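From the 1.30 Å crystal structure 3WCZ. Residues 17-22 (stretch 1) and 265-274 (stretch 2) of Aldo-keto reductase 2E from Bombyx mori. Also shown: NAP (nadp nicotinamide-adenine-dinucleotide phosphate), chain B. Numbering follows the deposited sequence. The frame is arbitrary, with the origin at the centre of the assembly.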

ATOM      1  N   PRO A  17      -3.689  11.067  -1.990  1.00  8.70           N
ATOM      2  CA  PRO A  17      -2.674  11.194  -3.040  1.00  7.87           C
ATOM      3  C   PRO A  17      -2.395   9.854  -3.658  1.00  8.70           C
ATOM      4  O   PRO A  17      -2.296   8.858  -2.932  1.00  9.52           O
ATOM      5  CB  PRO A  17      -1.438  11.710  -2.288  1.00  9.47           C
ATOM      6  CG  PRO A  17      -1.999  12.294  -0.997  1.00 10.16           C
ATOM      7  CD  PRO A  17      -3.189  11.454  -0.662  1.00 10.43           C
ATOM      8  N   ILE A  18      -2.225   9.807  -4.975  1.00  8.77           N
ATOM      9  CA  ILE A  18      -2.192   8.550  -5.691  1.00  9.24           C
ATOM     10  C   ILE A  18      -0.812   7.880  -5.818  1.00  8.40           C
ATOM     11  O   ILE A  18      -0.685   6.871  -6.473  1.00 10.27           O
ATOM     12  CB  ILE A  18      -2.873   8.670  -7.073  1.00 11.00           C
ATOM     13  CG1 ILE A  18      -2.048   9.543  -7.994  1.00 11.85           C
ATOM     14  CG2 ILE A  18      -4.292   9.203  -6.867  1.00 17.65           C
ATOM     15  CD1 ILE A  18      -2.781   9.802  -9.289  1.00 17.96           C
ATOM     16  N   VAL A  19       0.210   8.446  -5.175  1.00  8.48           N
ATOM     17  CA  VAL A  19       1.469   7.738  -4.945  1.00  8.21           C
ATOM     18  C   VAL A  19       1.739   7.755  -3.449  1.00  7.38           C
ATOM     19  O   VAL A  19       1.648   8.802  -2.836  1.00  8.56           O
ATOM     20  CB  VAL A  19       2.657   8.379  -5.691  1.00  8.87           C
ATOM     21  CG1 VAL A  19       3.909   7.617  -5.424  1.00  8.72           C
ATOM     22  CG2 VAL A  19       2.370   8.463  -7.216  1.00  9.67           C
ATOM     23  N   ALA A  20       2.062   6.597  -2.877  1.00  7.36           N
ATOM     24  CA  ALA A  20       2.444   6.481  -1.474  1.00  6.83           C
ATOM     25  C   ALA A  20       3.851   5.963  -1.341  1.00  6.38           C
ATOM     26  O   ALA A  20       4.261   5.061  -2.073  1.00  8.30           O
ATOM     27  CB  ALA A  20       1.482   5.548  -0.738  1.00  7.77           C
ATOM     28  N   LEU A  21       4.587   6.525  -0.391  1.00  6.91           N
ATOM     29  CA  LEU A  21       5.877   5.945  -0.022  1.00  7.55           C
ATOM     30  C   LEU A  21       5.689   4.665   0.775  1.00  7.82           C
ATOM     31  O   LEU A  21       5.021   4.677   1.808  1.00  7.46           O
ATOM     32  CB  LEU A  21       6.704   6.922   0.799  1.00  8.48           C
ATOM     33  CG  LEU A  21       8.073   6.369   1.235  1.00  8.31           C
ATOM     34  CD1 LEU A  21       9.047   6.273   0.049  1.00 10.88           C
ATOM     35  CD2 LEU A  21       8.691   7.178   2.338  1.00  9.87           C
ATOM     36  N   GLY A  22       6.266   3.569   0.311  1.00  7.05           N
ATOM     37  CA  GLY A  22       6.269   2.356   1.097  1.00  7.53           C
ATOM     38  C   GLY A  22       7.325   2.346   2.179  1.00  7.86           C
ATOM     39  O   GLY A  22       8.458   2.788   1.958  1.00  8.49           O
TER
HETATM   40  PA  NAP B 401       8.727  -2.387  -3.903  1.00  7.92           P
HETATM   41  O1A NAP B 401       8.363  -0.968  -3.765  1.00  9.16           O
HETATM   42  O2A NAP B 401       7.968  -3.330  -4.702  1.00  8.11           O
HETATM   43  O5B NAP B 401      10.237  -2.603  -4.235  1.00  8.86           O
HETATM   44  C5B NAP B 401      11.238  -1.948  -3.516  1.00  9.54           C
HETATM   45  C4B NAP B 401      12.644  -2.197  -4.043  1.00  8.79           C
HETATM   46  O4B NAP B 401      12.809  -1.518  -5.303  1.00 10.31           O
HETATM   47  C3B NAP B 401      13.761  -1.775  -3.169  1.00 10.82           C
HETATM   48  O3B NAP B 401      14.776  -2.740  -3.300  1.00 11.36           O
HETATM   49  C2B NAP B 401      14.146  -0.489  -3.725  1.00  9.96           C
HETATM   50  O2B NAP B 401      15.481  -0.112  -3.453  1.00 10.80           O
HETATM   51  C1B NAP B 401      13.926  -0.667  -5.204  1.00 11.14           C
HETATM   52  N9A NAP B 401      13.594   0.519  -5.965  1.00 10.79           N
HETATM   53  C8A NAP B 401      12.756   1.499  -5.568  1.00  9.16           C
HETATM   54  N7A NAP B 401      12.564   2.384  -6.525  1.00 10.16           N
HETATM   55  C5A NAP B 401      13.309   1.986  -7.603  1.00 11.09           C
HETATM   56  C6A NAP B 401      13.507   2.512  -8.884  1.00 11.83           C
HETATM   57  N6A NAP B 401      12.935   3.703  -9.342  1.00 13.84           N
HETATM   58  N1A NAP B 401      14.331   1.825  -9.695  1.00 15.35           N
HETATM   59  C2A NAP B 401      14.907   0.691  -9.297  1.00 13.05           C
HETATM   60  N3A NAP B 401      14.731   0.150  -8.080  1.00 13.04           N
HETATM   61  C4A NAP B 401      13.915   0.799  -7.236  1.00 11.35           C
HETATM   62  O3  NAP B 401       8.791  -2.961  -2.389  1.00  9.84           O
HETATM   63  PN  NAP B 401       7.823  -3.603  -1.298  1.00  8.29           P
HETATM   64  O1N NAP B 401       8.365  -3.140   0.004  1.00  9.32           O
HETATM   65  O2N NAP B 401       7.730  -5.063  -1.572  1.00  9.53           O
HETATM   66  O5D NAP B 401       6.374  -3.000  -1.545  1.00  7.70           O
HETATM   67  C5D NAP B 401       6.136  -1.637  -1.428  1.00  8.81           C
HETATM   68  C4D NAP B 401       5.316  -1.210  -0.203  1.00  7.95           C
HETATM   69  O4D NAP B 401       4.007  -1.748  -0.246  1.00  8.14           O
HETATM   70  C3D NAP B 401       5.847  -1.693   1.109  1.00  6.71           C
HETATM   71  O3D NAP B 401       7.027  -1.023   1.503  1.00  7.48           O
HETATM   72  C2D NAP B 401       4.701  -1.506   1.973  1.00  8.19           C
HETATM   73  O2D NAP B 401       4.515  -0.151   2.271  1.00  7.76           O
HETATM   74  C1D NAP B 401       3.587  -2.031   1.094  1.00  8.41           C
HETATM   75  N1N NAP B 401       3.235  -3.453   1.180  1.00  8.48           N
HETATM   76  C2N NAP B 401       2.087  -3.829   1.772  1.00  7.55           C
HETATM   77  C3N NAP B 401       1.750  -5.158   1.837  1.00  9.28           C
HETATM   78  C7N NAP B 401       0.446  -5.485   2.460  1.00  9.39           C
HETATM   79  O7N NAP B 401      -0.490  -4.653   2.541  1.00 10.19           O
HETATM   80  N7N NAP B 401       0.260  -6.775   2.809  1.00  5.79           N
HETATM   81  C4N NAP B 401       2.621  -6.156   1.360  1.00  9.17           C
HETATM   82  C5N NAP B 401       3.807  -5.758   0.729  1.00  9.24           C
HETATM   83  C6N NAP B 401       4.069  -4.395   0.664  1.00  9.66           C
HETATM   84  P2B NAP B 401      15.859   1.282  -2.760  1.00 11.61           P
HETATM   85  O1X NAP B 401      17.390   1.191  -2.601  1.00 13.70           O
HETATM   86  O2X NAP B 401      15.501   2.360  -3.686  1.00 11.72           O
HETATM   87  O3X NAP B 401      15.135   1.335  -1.438  1.00 12.36           O
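Stretch 2 265-274: RIAQNIDLFD

No hydrogen bond joins these two stretches. They are far apart in sequence: touching residues are at least 245 positions apart. The contact is almost wholly apolar and small, burying 253 Å² over both sides.

Stretch 2 begins within a helix that started earlier in the chain, and R265 is already helical. It leaves as an irregular loop that runs through F273 and D274. N269 N bonds to R265 O at 2.9 Å, a regular helical turn. D271 N bonds to Q268 O at 3.1 Å, and L272 N makes a weak bond to I270 O at 3.0 Å. D271 has phi/psi -87/69, outside helical values. Stretch 1 is extended for most of its length, with strand geometry at L21 and G22.

The two chains run in opposite senses. L21 lies nearest I266, V19 nearest I270, and I18 reaches F273. V19 CA is 6.5 Å from I270 CA. L21 CA is 8.0 Å from I266 CA.

V19 is the centre of the contact. Its CA-to-CB bond points toward stretch 2, and the residue gives up 82 Å², the largest share of any residue. V19 CB lies 4.2 Å from I270 CG1. V19 CG2 is 4.0 Å from L272 CD1 and 3.8 Å from F273 CZ, where it meets the edge of the ring. V19 CG1 packs 4.0 Å from N269 O, a carbonyl left without a polar partner in the model.

I18 starts sideways, but its end comes nearer, placing I18 CD1 3.8 Å from F273 CE1. At the other end the fit is looser, with L21 CD1 4.4 Å from I266 CG1. A20 points away and takes no part.

Both stretches also border NADP. N269 ND2 donates to NAP N7A at 3.0 Å, while G22 CA lies 3.3 Å from NAP O2D.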

ATOM      1  N   ARG A 265      15.929   7.869  -6.074  1.00 11.66           N
ATOM      2  CA  ARG A 265      14.840   6.998  -6.531  1.00 10.95           C
ATOM      3  C   ARG A 265      13.504   7.416  -5.923  1.00 10.26           C
ATOM      4  O   ARG A 265      12.491   7.368  -6.594  1.00 10.35           O
ATOM      5  CB  ARG A 265      15.134   5.538  -6.289  1.00 11.65           C
ATOM      6  CG  ARG A 265      16.260   5.050  -7.184  1.00 12.00           C
ATOM      7  CD  ARG A 265      16.408   3.577  -7.061  1.00 12.44           C
ATOM      8  NE  ARG A 265      17.104   3.135  -5.867  1.00 13.06           N
ATOM      9  CZ  ARG A 265      18.422   3.049  -5.727  1.00 17.22           C
ATOM     10  NH1 ARG A 265      19.221   3.451  -6.707  1.00 17.75           N
ATOM     11  NH2 ARG A 265      18.932   2.577  -4.600  1.00 13.23           N
ATOM     12  N   ILE A 266      13.525   7.904  -4.691  1.00 10.68           N
ATOM     13  CA  ILE A 266      12.308   8.453  -4.089  1.00  9.48           C
ATOM     14  C   ILE A 266      11.762   9.547  -4.990  1.00 10.43           C
ATOM     15  O   ILE A 266      10.584   9.581  -5.334  1.00 10.14           O
ATOM     16  CB  ILE A 266      12.626   8.973  -2.656  1.00 10.43           C
ATOM     17  CG1 ILE A 266      12.800   7.805  -1.672  1.00  8.88           C
ATOM     18  CG2 ILE A 266      11.554   9.919  -2.177  1.00 10.88           C
ATOM     19  CD1 ILE A 266      13.410   8.188  -0.343  1.00  9.78           C
ATOM     20  N   ALA A 267      12.614  10.468  -5.418  1.00 10.91           N
ATOM     21  CA  ALA A 267      12.144  11.540  -6.246  1.00 11.41           C
ATOM     22  C   ALA A 267      11.642  11.038  -7.611  1.00  8.93           C
ATOM     23  O   ALA A 267      10.630  11.538  -8.147  1.00 12.70           O
ATOM     24  CB  ALA A 267      13.249  12.567  -6.442  1.00 13.43           C
ATOM     25  N   GLN A 268      12.351  10.079  -8.195  1.00 10.73           N
ATOM     26  CA  GLN A 268      11.925   9.528  -9.487  1.00 12.99           C
ATOM     27  C   GLN A 268      10.559   8.872  -9.412  1.00  9.34           C
ATOM     28  O   GLN A 268       9.763   8.954 -10.341  1.00 10.59           O
ATOM     29  CB  GLN A 268      12.942   8.505  -9.957  1.00 14.33           C
ATOM     30  CG  GLN A 268      14.250   9.148 -10.358  1.00 21.27           C
ATOM     31  CD  GLN A 268      15.251   8.163 -10.915  1.00 25.38           C
ATOM     32  OE1 GLN A 268      15.378   7.032 -10.447  1.00 24.98           O
ATOM     33  NE2 GLN A 268      15.972   8.596 -11.942  1.00 40.31           N
ATOM     34  N   ASN A 269      10.277   8.250  -8.275  1.00 10.13           N
ATOM     35  CA  ASN A 269       9.110   7.386  -8.164  1.00 10.75           C
ATOM     36  C   ASN A 269       7.780   8.154  -8.080  1.00 10.61           C
ATOM     37  O   ASN A 269       6.721   7.554  -8.226  1.00 11.63           O
ATOM     38  CB  ASN A 269       9.260   6.445  -6.964  1.00  9.51           C
ATOM     39  CG  ASN A 269      10.272   5.350  -7.185  1.00  9.17           C
ATOM     40  OD1 ASN A 269      10.713   5.109  -8.318  1.00 11.01           O
ATOM     41  ND2 ASN A 269      10.680   4.701  -6.116  1.00  9.12           N
ATOM     42  N   ILE A 270       7.833   9.474  -7.912  1.00  9.53           N
ATOM     43  CA  ILE A 270       6.608  10.282  -7.946  1.00 10.77           C
ATOM     44  C   ILE A 270       6.519  11.110  -9.238  1.00  9.11           C
ATOM     45  O   ILE A 270       5.500  11.739  -9.488  1.00 10.44           O
ATOM     46  CB  ILE A 270       6.497  11.152  -6.658  1.00  9.81           C
ATOM     47  CG1 ILE A 270       5.083  11.701  -6.483  1.00 10.70           C
ATOM     48  CG2 ILE A 270       7.538  12.245  -6.662  1.00 11.09           C
ATOM     49  CD1 ILE A 270       4.814  12.116  -5.056  1.00 12.39           C
ATOM     50  N   ASP A 271       7.559  11.051 -10.075  1.00 10.63           N
ATOM     51  CA  ASP A 271       7.585  11.857 -11.304  1.00 11.62           C
ATOM     52  C   ASP A 271       6.894  11.105 -12.453  1.00 10.95           C
ATOM     53  O   ASP A 271       7.541  10.699 -13.416  1.00 10.20           O
ATOM     54  CB  ASP A 271       9.031  12.244 -11.647  1.00 14.30           C
ATOM     55  CG  ASP A 271       9.132  13.298 -12.732  1.00 13.29           C
ATOM     56  OD1 ASP A 271       8.102  13.883 -13.126  1.00 15.30           O
ATOM     57  OD2 ASP A 271      10.276  13.531 -13.185  1.00 20.05           O
ATOM     58  N   LEU A 272       5.581  10.946 -12.342  1.00  9.06           N
ATOM     59  CA  LEU A 272       4.801  10.060 -13.204  1.00  8.73           C
ATOM     60  C   LEU A 272       3.708  10.762 -13.975  1.00  9.21           C
ATOM     61  O   LEU A 272       2.895  10.098 -14.599  1.00 10.09           O
ATOM     62  CB  LEU A 272       4.147   8.955 -12.322  1.00 11.00           C
ATOM     63  CG  LEU A 272       5.031   8.206 -11.335  1.00 10.96           C
ATOM     64  CD1 LEU A 272       4.168   7.240 -10.535  1.00 10.35           C
ATOM     65  CD2 LEU A 272       6.143   7.460 -12.018  1.00  9.89           C
ATOM     66  N   PHE A 273       3.671  12.097 -13.917  1.00  9.56           N
ATOM     67  CA  PHE A 273       2.481  12.831 -14.356  1.00 10.33           C
ATOM     68  C   PHE A 273       2.718  13.740 -15.547  1.00 10.49           C
ATOM     69  O   PHE A 273       1.869  14.565 -15.870  1.00 11.07           O
ATOM     70  CB  PHE A 273       1.839  13.522 -13.143  1.00 10.65           C
ATOM     71  CG  PHE A 273       1.550  12.537 -12.061  1.00  8.78           C
ATOM     72  CD1 PHE A 273       0.499  11.645 -12.206  1.00  9.91           C
ATOM     73  CD2 PHE A 273       2.400  12.395 -10.968  1.00 10.39           C
ATOM     74  CE1 PHE A 273       0.286  10.672 -11.283  1.00  9.47           C
ATOM     75  CE2 PHE A 273       2.172  11.398 -10.023  1.00  9.66           C
ATOM     76  CZ  PHE A 273       1.114  10.551 -10.192  1.00  9.77           C
ATOM     77  N   ASP A 274       3.824  13.502 -16.237  1.00 10.16           N
ATOM     78  CA  ASP A 274       4.119  14.204 -17.472  1.00 10.78           C
ATOM     79  C   ASP A 274       4.124  13.243 -18.674  1.00 11.43           C
ATOM     80  O   ASP A 274       4.560  13.615 -19.769  1.00 10.82           O
ATOM     81  CB  ASP A 274       5.447  14.972 -17.329  1.00 12.61           C
ATOM     82  CG  ASP A 274       6.643  14.079 -17.096  1.00 17.22           C
ATOM     83  OD1 ASP A 274       6.463  12.902 -16.728  1.00 15.36           O
ATOM     84  OD2 ASP A 274       7.804  14.566 -17.239  1.00 20.84           O
TER